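Local coordinates for protein CCMAN5 (Cellulosimicrobium cellulans, PDB 2XSG) that hydrolyses alpha-mannosidic linkages as a bacterial glycoside hydrolase of family 92, and probably serves in mannose-6-phosphate modification of yeast-produced human lysosomal enzymes, at residues A[295-298]-A[299-303]; A[428-431]-A[432-436]; A[466-469]-A[470-473]; A[669-672]-A[673-677]; A[734-738]-A[739-743]. All coordinates share one frame; numbering follows the deposited sequence.

Contact 1: residues A[295-298]-A[299-303]; sequences IDAS and TATDP
S298 and D302 close one turn of backbone at the point where the chain leaves a strand. S298 is extended (phi -66°, psi 162°), T299 to T301 follow with helical backbone angles, and D302 breaks away again. The turn is held by the amide N of D302, which lies in the carbonyl plane of S298 and donates to S298 O at 3.0 Å. The amide N of T301 makes a weak bond to the same S298 O at 3.3 Å. A second weak bond joins T301 N to the side chain of S298, 3.5 Å from OG. A serine bonding through both its carbonyl and its hydroxyl to the amides three and four residues on resembles an ST motif, with a weak hydroxyl arm.

The rotation of S298 explains that arm: OG sits between the backbone N and the carbonyl carbon (chi1 64°), which carries it over the coming turn and 3.6 Å from A300 CB. The hydroxyl is also bonded to D695 OD1, so its position has a second determinant. A297 directs its CB toward the turn, where it lies 4.2 Å from D302 CB and 4.3 Å from T301 CG2, a light apolar touch.

D302 then links the turn to helix 306-318, with OD1 taking the amide of L307 and OD2 that of Q308. T301 OG1 is bonded to F693 O and R612 NH1. The turn thus connects the edge strand 293-296, which pairs with strand 696-700, to the start of helix 306-318.

Contact 2: residues A[428-431]-A[432-436]; sequences DEAY and PALQR
Y431 and Q435, one helical turn apart, run side by side and point the same way, with ring and amide planes 80° from each other. The amide end of Q435 approaches the phenol end of the ring obliquely: NE2 is 3.7 Å from Y431 CZ and 3.3 Å from Y431 OH. The torsions behind this pairing are the first of each residue, which sets CG anti to its own backbone N, and chi2 of the glutamine (82°), where its chain bends. The phenol oxygen also reaches E480 OE1, with which it is hydrogen-bonded.

At its root, Y431 meets the proline that follows, CB lying 3.4 Å from P432 CD. That CD occupies the place of an amide hydrogen, 3.2 Å from D428 O, so P432 gives no bond to the preceding turn and the helix kinks here. Regular bonding resumes with L434 N, which donates to A430 O at 2.9 Å, and Q435 N follows to Y431 O at 2.8 Å. L434 lies along another flank, its CD1 4.3 Å from A430 CB.

Around helix 427-438, L434 and A433 rest on F382 of helix 368-387, where E386 forms a salt bridge with R436, while Y431 packs against helices 455-474 and 478-495.

Contact 3: residues A[466-469]-A[470-473]; sequences YGLS and VIAD
V470 sets its CG2 methyl obliquely against the Y466 ring, the main side-chain contact along this turn. That CG2 stands 4.3 Å from the centroid of the ring and 28° off the normal, an off-centre CH-pi contact displaced toward the phenol end, as the 3.8 Å from V470 CG2 to Y466 CZ confirms. The tyrosine torsion makes this possible: CG is anti to the backbone N (chi1 165°).

Behind the pair stands a shared acceptor. Y466 O takes the amide of V470 at 3.3 Å and also the hydroxyl of S469, whose OG donates to Y466 O over only 2.6 Å. S469 OG is turned back to this carbonyl by its first torsion (86°), so a buried hydroxyl is satisfied within its own helix. Replacing S469 by an alanine would remove the short hydroxyl bond to Y466 O and is likely to leave that carbonyl more dependent on the longer V470 amide bond. Farther along, A472 N donates to L468 O at 2.7 Å, nearly in line with the carbonyl, and D473 N to S469 O at 3.1 Å. L468 and I471 touch loosely through their CD1 atoms, 4.4 Å apart.

Outer partners fix the ends: Y466 OH bonds to G683 O, its ring meets that of Y548 with nearly parallel planes, and D473 OD2 pairs with R485. Helix 455-474 is flanked here by helix 409-418 beside V470 and I471, helix 478-495 beside S469 and D473, and helix 427-438 beside L468 and A472.

Contact 4: residues A[669-672]-A[673-677]; sequences MFVA and AAVGL
V671 and V675 meet through one methyl each, and the torsion of V675 decides which. With its CG1 anti to the backbone N (chi1 173°), CG2 is left beside that N and faces back along the helix, 4.4 Å from V671 CG1 and 3.5 Å from V671 O. The second decisive torsion is phi of G676, 102°, which takes the chain out of the helix.

Up to that point the bonding is regular. A673 N donates to M669 O at 2.9 Å, and V675 N reaches V671 O at 2.9 Å. A672 O then takes two amides: G676 N at 2.7 Å, and L677 N more weakly at 3.1 Å. The pairing of L677 N with A672 O and of G676 N with A673 O marks a Schellman motif, with G676 as the C-prime residue; any side chain there would collide with V675 O, which explains the glycine. L677 O accepts from Y365 OH.

All nine residues are buried. F670 meets the rings of H314 and Y648, and M669 touches Y615, its side chain about 11 Å from the bound calcium ion. Since every side chain here is a hydrocarbon or a thioether, the polar work falls to the backbone: the contact is an apolar helix end at which A672 O is satisfied by the returning chain, while A674 and G676 bond to the backbones of F693 and G690.

Contact 5: residues A[734-738]-A[739-743]; sequences TWVDY and ATVVG
V736 meets V741 methyl to methyl, CG2 to CG2 at 3.7 Å, the two side chains crossing at about a right angle just where strand gives way to helix.

D737 comes next, as the N-cap. Its OD1 accepts from A739 N at 3.2 Å, met from above the carboxylate plane, 37° out of it, while OD2 is bonded to S685 OG. The carbonyl of D737 receives only weak bonds, from T740 N and V741 N. Its amide donates to a water 2.7 Å from D737 N, and this water also lies 2.9 Å from T740 OG1, so the first turn is linked back to the cap through solvent.

Y738 opens the helix, giving its O to V742 N at 3.0 Å. With CG anti to the backbone N (chi1 178°), its ring extends along the turn and takes V742 CG1 over one face, 4.0 Å from the centroid. Y738 OH is hydrogen-bonded to A364 O. Replacing Y738 by an alanine would probably leave V742 without its aromatic floor and A364 O without this donor.

Strand 735-737 pairs with strand 686-689, V736 and V741 both reach L677 of strand 677-678, and Y738 with V742 touches P368 of helix 368-387.

The five turns differ by depth. Contact 4 is wholly buried and apolar, with its own polar groups all on the backbone; contact 3 is also buried but hides a serine hydroxyl. Contacts 1, 2 and 5 are partly exposed, and there carboxylates, amides or a water take part. Contacts 2 and 3 join neighbouring helices directly, Y431 CD1 lying 3.7 Å from I471 CG2. Contacts 4 and 5 meet through L677, whose CD1 is 3.7 Å from V741 CG2, and share a three-stranded sheet. Contact 1 stands apart, about 6 Å from contact 4 between nearest atoms. Contacts 1 and 5 pass from strand toward helix, whereas contact 4 does the reverse.

Contact 1: residues A[295-298]-A[299-303]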
loop_
_atom_site.group_PDB
_atom_site.type_symbol
_atom_site.label_atom_id
_atom_site.label_comp_id
_atom_site.label_asym_id
_atom_site.label_seq_id
_atom_site.Cartn_x
_atom_site.Cartn_y
_atom_site.Cartn_z
ATOM N N ILE A 295 -14.831 -16.745 -4.010
ATOM C CA ILE A 295 -14.551 -17.612 -2.878
ATOM C C ILE A 295 -15.780 -18.408 -2.398
ATOM O O ILE A 295 -16.897 -17.903 -2.321
ATOM C CB ILE A 295 -13.924 -16.788 -1.743
ATOM C CG1 ILE A 295 -12.466 -16.525 -2.069
ATOM C CG2 ILE A 295 -14.042 -17.490 -0.401
ATOM C CD1 ILE A 295 -11.907 -15.469 -1.265
ATOM N N ASP A 296 -15.527 -19.670 -2.075
ATOM C CA ASP A 296 -16.499 -20.544 -1.466
ATOM C C ASP A 296 -15.872 -20.914 -0.121
ATOM O O ASP A 296 -14.870 -21.624 -0.071
ATOM C CB ASP A 296 -16.720 -21.765 -2.386
ATOM C CG ASP A 296 -17.505 -22.897 -1.718
ATOM O OD1 ASP A 296 -17.993 -22.735 -0.578
ATOM O OD2 ASP A 296 -17.630 -23.974 -2.344
ATOM N N ALA A 297 -16.436 -20.391 0.964
ATOM C CA ALA A 297 -15.891 -20.605 2.313
ATOM C C ALA A 297 -16.928 -21.267 3.224
ATOM O O ALA A 297 -17.906 -20.641 3.598
ATOM C CB ALA A 297 -15.434 -19.289 2.907
ATOM N N SER A 298 -16.697 -22.532 3.577
ATOM C CA SER A 298 -17.609 -23.296 4.439
ATOM C C SER A 298 -17.673 -22.721 5.844
ATOM O O SER A 298 -16.778 -21.988 6.273
ATOM C CB SER A 298 -17.142 -24.757 4.553
ATOM O OG SER A 298 -15.858 -24.827 5.194
ATOM N N THR A 299 -18.725 -23.092 6.566
ATOM C CA THR A 299 -18.825 -22.870 8.006
ATOM C C THR A 299 -17.584 -23.359 8.734
ATOM O O THR A 299 -17.129 -22.721 9.667
ATOM C CB THR A 299 -20.046 -23.636 8.587
ATOM O OG1 THR A 299 -21.236 -23.147 7.963
ATOM C CG2 THR A 299 -20.148 -23.454 10.101
ATOM N N ALA A 300 -17.049 -24.503 8.314
ATOM C CA ALA A 300 -15.907 -25.118 9.002
ATOM C C ALA A 300 -14.673 -24.200 9.108
ATOM O O ALA A 300 -14.017 -24.133 10.160
ATOM C CB ALA A 300 -15.536 -26.470 8.333
ATOM N N THR A 301 -14.370 -23.496 8.023
ATOM C CA THR A 301 -13.198 -22.626 7.963
ATOM C C THR A 301 -13.531 -21.162 8.335
ATOM O O THR A 301 -12.661 -20.408 8.748
ATOM C CB THR A 301 -12.540 -22.700 6.558
ATOM O OG1 THR A 301 -11.217 -22.175 6.627
ATOM C CG2 THR A 301 -13.349 -21.930 5.504
ATOM N N ASP A 302 -14.801 -20.781 8.195
ATOM C CA ASP A 302 -15.245 -19.406 8.441
ATOM C C ASP A 302 -16.626 -19.429 9.088
ATOM O O ASP A 302 -17.614 -19.094 8.440
ATOM C CB ASP A 302 -15.300 -18.658 7.104
ATOM C CG ASP A 302 -15.564 -17.167 7.253
ATOM O OD1 ASP A 302 -15.467 -16.609 8.368
ATOM O OD2 ASP A 302 -15.869 -16.551 6.212
ATOM N N PRO A 303 -16.710 -19.852 10.366
ATOM C CA PRO A 303 -18.032 -20.017 10.992
ATOM C C PRO A 303 -18.863 -18.719 11.091
ATOM O O PRO A 303 -20.091 -18.776 11.019
ATOM C CB PRO A 303 -17.710 -20.564 12.386
ATOM C CG PRO A 303 -16.269 -20.307 12.615
ATOM C CD PRO A 303 -15.598 -20.169 11.294
#

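Contact 2: residues A[428-431]-A[432-436]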
loop_
_atom_site.group_PDB
_atom_site.type_symbol
_atom_site.label_atom_id
_atom_site.label_comp_id
_atom_site.label_asym_id
_atom_site.label_seq_id
_atom_site.Cartn_x
_atom_site.Cartn_y
_atom_site.Cartn_z
ATOM N N ASP A 428 15.705 0.299 -21.913
ATOM C CA ASP A 428 17.107 0.700 -22.106
ATOM C C ASP A 428 17.418 2.061 -21.456
ATOM O O ASP A 428 18.491 2.237 -20.904
ATOM C CB ASP A 428 17.532 0.662 -23.594
ATOM C CG ASP A 428 16.687 1.574 -24.495
ATOM O OD1 ASP A 428 15.688 2.177 -24.040
ATOM O OD2 ASP A 428 17.018 1.672 -25.693
ATOM N N GLU A 429 16.465 2.994 -21.515
ATOM C CA GLU A 429 16.601 4.311 -20.860
ATOM C C GLU A 429 16.459 4.241 -19.341
ATOM O O GLU A 429 17.159 4.958 -18.617
ATOM C CB GLU A 429 15.537 5.290 -21.349
ATOM C CG GLU A 429 15.747 5.892 -22.691
ATOM C CD GLU A 429 14.638 6.859 -23.015
ATOM O OE1 GLU A 429 14.575 7.943 -22.374
ATOM O OE2 GLU A 429 13.816 6.517 -23.898
ATOM N N ALA A 430 15.517 3.427 -18.866
ATOM C CA ALA A 430 15.315 3.246 -17.438
ATOM C C ALA A 430 16.576 2.703 -16.754
ATOM O O ALA A 430 16.934 3.135 -15.665
ATOM C CB ALA A 430 14.109 2.308 -17.184
ATOM N N TYR A 431 17.261 1.772 -17.419
ATOM C CA TYR A 431 18.401 1.048 -16.817
ATOM C C TYR A 431 19.492 1.904 -16.123
ATOM O O TYR A 431 19.787 1.669 -14.962
ATOM C CB TYR A 431 18.995 0.039 -17.815
ATOM C CG TYR A 431 20.084 -0.826 -17.238
ATOM C CD1 TYR A 431 19.776 -1.913 -16.437
ATOM C CD2 TYR A 431 21.430 -0.553 -17.502
ATOM C CE1 TYR A 431 20.765 -2.708 -15.890
ATOM C CE2 TYR A 431 22.435 -1.344 -16.965
ATOM C CZ TYR A 431 22.087 -2.423 -16.155
ATOM O OH TYR A 431 23.061 -3.220 -15.621
ATOM N N PRO A 432 20.078 2.903 -16.810
ATOM C CA PRO A 432 21.103 3.686 -16.105
ATOM C C PRO A 432 20.568 4.440 -14.875
ATOM O O PRO A 432 21.302 4.607 -13.895
ATOM C CB PRO A 432 21.579 4.684 -17.165
ATOM C CG PRO A 432 20.476 4.708 -18.176
ATOM C CD PRO A 432 19.962 3.319 -18.216
ATOM N N ALA A 433 19.318 4.895 -14.931
ATOM C CA ALA A 433 18.698 5.525 -13.772
ATOM C C ALA A 433 18.458 4.518 -12.646
ATOM O O ALA A 433 18.558 4.862 -11.470
ATOM C CB ALA A 433 17.397 6.236 -14.161
ATOM N N LEU A 434 18.145 3.281 -13.012
ATOM C CA LEU A 434 18.019 2.214 -12.032
ATOM C C LEU A 434 19.391 1.880 -11.426
ATOM O O LEU A 434 19.482 1.638 -10.219
ATOM C CB LEU A 434 17.342 0.981 -12.631
ATOM C CG LEU A 434 15.842 1.048 -12.933
ATOM C CD1 LEU A 434 15.435 -0.105 -13.823
ATOM C CD2 LEU A 434 15.028 1.050 -11.667
ATOM N N GLN A 435 20.452 1.906 -12.242
ATOM C CA GLN A 435 21.811 1.739 -11.727
ATOM C C GLN A 435 22.185 2.797 -10.674
ATOM O O GLN A 435 22.738 2.450 -9.627
ATOM C CB GLN A 435 22.852 1.712 -12.865
ATOM C CG GLN A 435 24.259 1.272 -12.427
ATOM C CD GLN A 435 24.431 -0.245 -12.344
ATOM O OE1 GLN A 435 24.849 -0.786 -11.308
ATOM N NE2 GLN A 435 24.125 -0.936 -13.438
ATOM N N ARG A 436 21.873 4.070 -10.935
ATOM C CA ARG A 436 22.189 5.140 -9.975
ATOM C C ARG A 436 21.371 4.999 -8.687
ATOM O O ARG A 436 21.853 5.326 -7.601
ATOM C CB ARG A 436 21.961 6.535 -10.571
ATOM C CG ARG A 436 22.845 6.884 -11.766
ATOM C CD ARG A 436 22.674 8.372 -12.143
ATOM N NE ARG A 436 21.327 8.662 -12.646
ATOM C CZ ARG A 436 20.959 8.509 -13.916
ATOM N NH1 ARG A 436 21.839 8.074 -14.826
ATOM N NH2 ARG A 436 19.714 8.791 -14.284
#

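Contact 3: residues A[466-469]-A[470-473]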
loop_
_atom_site.group_PDB
_atom_site.type_symbol
_atom_site.label_atom_id
_atom_site.label_comp_id
_atom_site.label_asym_id
_atom_site.label_seq_id
_atom_site.Cartn_x
_atom_site.Cartn_y
_atom_site.Cartn_z
ATOM N N TYR A 466 20.770 -8.237 -7.587
ATOM C CA TYR A 466 20.070 -9.365 -8.188
ATOM C C TYR A 466 19.023 -8.867 -9.209
ATOM O O TYR A 466 18.974 -9.346 -10.338
ATOM C CB TYR A 466 19.415 -10.322 -7.150
ATOM C CG TYR A 466 18.420 -11.248 -7.828
ATOM C CD1 TYR A 466 18.856 -12.310 -8.629
ATOM C CD2 TYR A 466 17.044 -11.007 -7.737
ATOM C CE1 TYR A 466 17.934 -13.131 -9.305
ATOM C CE2 TYR A 466 16.123 -11.812 -8.398
ATOM C CZ TYR A 466 16.570 -12.869 -9.178
ATOM O OH TYR A 466 15.655 -13.658 -9.824
ATOM N N GLY A 467 18.184 -7.907 -8.810
ATOM C CA GLY A 467 17.135 -7.384 -9.698
ATOM C C GLY A 467 17.683 -6.718 -10.951
ATOM O O GLY A 467 17.218 -6.966 -12.062
ATOM N N LEU A 468 18.681 -5.867 -10.768
ATOM C CA LEU A 468 19.367 -5.248 -11.887
ATOM C C LEU A 468 19.954 -6.302 -12.832
ATOM O O LEU A 468 19.917 -6.137 -14.072
ATOM C CB LEU A 468 20.459 -4.348 -11.355
ATOM C CG LEU A 468 20.680 -2.929 -11.834
ATOM C CD1 LEU A 468 19.405 -2.151 -12.104
ATOM C CD2 LEU A 468 21.534 -2.242 -10.750
ATOM N N SER A 469 20.467 -7.388 -12.260
ATOM C CA SER A 469 21.065 -8.451 -13.077
ATOM C C SER A 469 20.059 -9.053 -14.072
ATOM O O SER A 469 20.400 -9.319 -15.223
ATOM C CB SER A 469 21.705 -9.535 -12.196
ATOM O OG SER A 469 20.760 -10.503 -11.810
ATOM N N VAL A 470 18.822 -9.264 -13.619
ATOM C CA VAL A 470 17.728 -9.750 -14.474
ATOM C C VAL A 470 17.448 -8.751 -15.605
ATOM O O VAL A 470 17.349 -9.129 -16.780
ATOM C CB VAL A 470 16.461 -10.028 -13.628
ATOM C CG1 VAL A 470 15.250 -10.347 -14.503
ATOM C CG2 VAL A 470 16.713 -11.170 -12.629
ATOM N N ILE A 471 17.352 -7.466 -15.258
ATOM C CA ILE A 471 17.176 -6.406 -16.262
ATOM C C ILE A 471 18.370 -6.320 -17.227
ATOM O O ILE A 471 18.195 -6.095 -18.440
ATOM C CB ILE A 471 16.932 -5.023 -15.605
ATOM C CG1 ILE A 471 15.776 -5.094 -14.589
ATOM C CG2 ILE A 471 16.669 -3.951 -16.672
ATOM C CD1 ILE A 471 15.678 -3.867 -13.619
ATOM N N ALA A 472 19.576 -6.495 -16.703
ATOM C CA ALA A 472 20.772 -6.437 -17.568
ATOM C C ALA A 472 20.750 -7.522 -18.663
ATOM O O ALA A 472 21.012 -7.232 -19.840
ATOM C CB ALA A 472 22.067 -6.506 -16.727
ATOM N N ASP A 473 20.422 -8.759 -18.274
ATOM C CA ASP A 473 20.346 -9.903 -19.202
ATOM C C ASP A 473 19.241 -9.685 -20.244
ATOM O O ASP A 473 19.371 -10.086 -21.397
ATOM C CB ASP A 473 20.078 -11.212 -18.436
ATOM C CG ASP A 473 21.358 -11.916 -17.987
ATOM O OD1 ASP A 473 22.394 -11.800 -18.677
ATOM O OD2 ASP A 473 21.329 -12.602 -16.938
#

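Contact 4: residues A[669-672]-A[673-677]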
loop_
_atom_site.group_PDB
_atom_site.type_symbol
_atom_site.label_atom_id
_atom_site.label_comp_id
_atom_site.label_asym_id
_atom_site.label_seq_id
_atom_site.Cartn_x
_atom_site.Cartn_y
_atom_site.Cartn_z
ATOM N N MET A 669 -0.502 -8.998 1.307
ATOM C CA MET A 669 -0.016 -10.234 1.933
ATOM C C MET A 669 -1.137 -11.099 2.509
ATOM O O MET A 669 -1.063 -12.330 2.469
ATOM C CB MET A 669 1.055 -9.940 2.984
ATOM C CG MET A 669 2.242 -9.154 2.450
ATOM S SD MET A 669 3.079 -9.849 0.990
ATOM C CE MET A 669 2.460 -8.851 -0.357
ATOM N N PHE A 670 -2.177 -10.470 3.042
ATOM C CA PHE A 670 -3.332 -11.237 3.522
ATOM C C PHE A 670 -4.004 -11.983 2.371
ATOM O O PHE A 670 -4.319 -13.168 2.488
ATOM C CB PHE A 670 -4.355 -10.343 4.225
ATOM C CG PHE A 670 -5.521 -11.106 4.802
ATOM C CD1 PHE A 670 -6.581 -11.508 3.983
ATOM C CD2 PHE A 670 -5.554 -11.436 6.152
ATOM C CE1 PHE A 670 -7.645 -12.237 4.515
ATOM C CE2 PHE A 670 -6.624 -12.169 6.685
ATOM C CZ PHE A 670 -7.668 -12.554 5.871
ATOM N N VAL A 671 -4.258 -11.279 1.271
ATOM C CA VAL A 671 -4.821 -11.932 0.093
ATOM C C VAL A 671 -3.955 -13.129 -0.323
ATOM O O VAL A 671 -4.476 -14.210 -0.586
ATOM C CB VAL A 671 -4.955 -10.942 -1.059
ATOM C CG1 VAL A 671 -5.174 -11.686 -2.408
ATOM C CG2 VAL A 671 -6.107 -9.974 -0.774
ATOM N N ALA A 672 -2.639 -12.919 -0.391
ATOM C CA ALA A 672 -1.699 -13.966 -0.816
ATOM C C ALA A 672 -1.754 -15.191 0.107
ATOM O O ALA A 672 -1.750 -16.348 -0.362
ATOM C CB ALA A 672 -0.277 -13.402 -0.873
ATOM N N ALA A 673 -1.806 -14.933 1.413
ATOM C CA ALA A 673 -1.911 -16.009 2.399
ATOM C C ALA A 673 -3.209 -16.794 2.193
ATOM O O ALA A 673 -3.197 -18.030 2.244
ATOM C CB ALA A 673 -1.835 -15.451 3.805
ATOM N N ALA A 674 -4.300 -16.065 1.918
ATOM C CA ALA A 674 -5.638 -16.658 1.727
ATOM C C ALA A 674 -5.683 -17.551 0.505
ATOM O O ALA A 674 -6.239 -18.651 0.571
ATOM C CB ALA A 674 -6.711 -15.591 1.626
ATOM N N VAL A 675 -5.108 -17.077 -0.600
ATOM C CA VAL A 675 -4.957 -17.907 -1.804
ATOM C C VAL A 675 -4.013 -19.077 -1.496
ATOM O O VAL A 675 -4.261 -20.223 -1.907
ATOM C CB VAL A 675 -4.435 -17.080 -3.000
ATOM C CG1 VAL A 675 -4.093 -17.976 -4.227
ATOM C CG2 VAL A 675 -5.451 -16.019 -3.382
ATOM N N GLY A 676 -2.939 -18.771 -0.762
ATOM C CA GLY A 676 -1.981 -19.770 -0.354
ATOM C C GLY A 676 -0.702 -19.778 -1.163
ATOM O O GLY A 676 0.054 -20.757 -1.098
ATOM N N LEU A 677 -0.475 -18.703 -1.931
ATOM C CA LEU A 677 0.714 -18.555 -2.757
ATOM C C LEU A 677 1.427 -17.256 -2.436
ATOM O O LEU A 677 0.884 -16.163 -2.650
ATOM C CB LEU A 677 0.361 -18.586 -4.251
ATOM C CG LEU A 677 -0.263 -19.874 -4.780
ATOM C CD1 LEU A 677 -0.744 -19.585 -6.179
ATOM C CD2 LEU A 677 0.708 -21.057 -4.745
#

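Contact 5: residues A[734-738]-A[739-743]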
loop_
_atom_site.group_PDB
_atom_site.type_symbol
_atom_site.label_atom_id
_atom_site.label_comp_id
_atom_site.label_asym_id
_atom_site.label_seq_id
_atom_site.Cartn_x
_atom_site.Cartn_y
_atom_site.Cartn_z
ATOM N N THR A 734 6.492 -27.582 -3.051
ATOM C CA THR A 734 5.965 -26.575 -2.133
ATOM C C THR A 734 6.080 -25.152 -2.724
ATOM O O THR A 734 5.994 -24.153 -2.008
ATOM C CB THR A 734 6.628 -26.689 -0.745
ATOM O OG1 THR A 734 8.050 -26.815 -0.897
ATOM C CG2 THR A 734 6.079 -27.931 0.014
ATOM N N TRP A 735 6.266 -25.100 -4.044
ATOM C CA TRP A 735 6.285 -23.861 -4.824
ATOM C C TRP A 735 5.630 -24.122 -6.178
ATOM O O TRP A 735 5.661 -25.251 -6.691
ATOM C CB TRP A 735 7.725 -23.370 -5.034
ATOM C CG TRP A 735 8.608 -24.344 -5.789
ATOM C CD1 TRP A 735 9.393 -25.330 -5.247
ATOM C CD2 TRP A 735 8.787 -24.428 -7.217
ATOM N NE1 TRP A 735 10.048 -26.017 -6.246
ATOM C CE2 TRP A 735 9.689 -25.492 -7.462
ATOM C CE3 TRP A 735 8.265 -23.715 -8.312
ATOM C CZ2 TRP A 735 10.098 -25.853 -8.763
ATOM C CZ3 TRP A 735 8.671 -24.069 -9.602
ATOM C CH2 TRP A 735 9.571 -25.140 -9.814
ATOM N N VAL A 736 5.030 -23.089 -6.757
ATOM C CA VAL A 736 4.501 -23.188 -8.109
ATOM C C VAL A 736 4.986 -22.005 -8.951
ATOM O O VAL A 736 5.250 -20.910 -8.420
ATOM C CB VAL A 736 2.938 -23.262 -8.159
ATOM C CG1 VAL A 736 2.371 -24.117 -7.026
ATOM C CG2 VAL A 736 2.347 -21.885 -8.088
ATOM N N ASP A 737 5.088 -22.223 -10.262
ATOM C CA ASP A 737 5.485 -21.156 -11.168
ATOM C C ASP A 737 4.313 -20.258 -11.510
ATOM O O ASP A 737 3.165 -20.724 -11.609
ATOM C CB ASP A 737 6.097 -21.701 -12.445
ATOM C CG ASP A 737 7.030 -20.697 -13.099
ATOM O OD1 ASP A 737 6.630 -20.108 -14.142
ATOM O OD2 ASP A 737 8.135 -20.470 -12.526
ATOM N N TYR A 738 4.616 -18.974 -11.702
ATOM C CA TYR A 738 3.634 -17.991 -12.167
ATOM C C TYR A 738 2.878 -18.467 -13.415
ATOM O O TYR A 738 1.647 -18.307 -13.511
ATOM C CB TYR A 738 4.332 -16.667 -12.445
ATOM C CG TYR A 738 3.432 -15.569 -12.973
ATOM C CD1 TYR A 738 2.595 -14.860 -12.118
ATOM C CD2 TYR A 738 3.441 -15.226 -14.336
ATOM C CE1 TYR A 738 1.775 -13.842 -12.607
ATOM C CE2 TYR A 738 2.624 -14.216 -14.838
ATOM C CZ TYR A 738 1.800 -13.521 -13.968
ATOM O OH TYR A 738 0.990 -12.525 -14.442
ATOM N N ALA A 739 3.605 -19.069 -14.358
ATOM C CA ALA A 739 2.994 -19.551 -15.599
ATOM C C ALA A 739 1.872 -20.559 -15.316
ATOM O O ALA A 739 0.833 -20.572 -15.992
ATOM C CB ALA A 739 4.080 -20.151 -16.575
ATOM N N THR A 740 2.076 -21.390 -14.306
ATOM C CA THR A 740 1.112 -22.431 -13.962
ATOM C C THR A 740 -0.181 -21.795 -13.475
ATOM O O THR A 740 -1.276 -22.193 -13.881
ATOM C CB THR A 740 1.691 -23.394 -12.918
ATOM O OG1 THR A 740 2.871 -23.988 -13.460
ATOM C CG2 THR A 740 0.703 -24.488 -12.567
ATOM N N VAL A 741 -0.033 -20.771 -12.645
ATOM C CA VAL A 741 -1.161 -20.046 -12.100
ATOM C C VAL A 741 -1.983 -19.353 -13.188
ATOM O O VAL A 741 -3.171 -19.665 -13.358
ATOM C CB VAL A 741 -0.733 -19.035 -10.997
ATOM C CG1 VAL A 741 -1.959 -18.255 -10.500
ATOM C CG2 VAL A 741 -0.093 -19.757 -9.827
ATOM N N VAL A 742 -1.374 -18.403 -13.904
ATOM C CA VAL A 742 -2.128 -17.625 -14.902
ATOM C C VAL A 742 -2.542 -18.471 -16.110
ATOM O O VAL A 742 -3.436 -18.080 -16.865
ATOM C CB VAL A 742 -1.409 -16.321 -15.353
ATOM C CG1 VAL A 742 -1.219 -15.404 -14.180
ATOM C CG2 VAL A 742 -0.089 -16.624 -16.031
ATOM N N GLY A 743 -1.887 -19.623 -16.278
ATOM C CA GLY A 743 -2.277 -20.642 -17.253
ATOM C C GLY A 743 -3.616 -21.318 -16.962
ATOM O O GLY A 743 -4.168 -22.012 -17.827
HETATM O O HOH W 1 4.818 -24.696 -11.368
#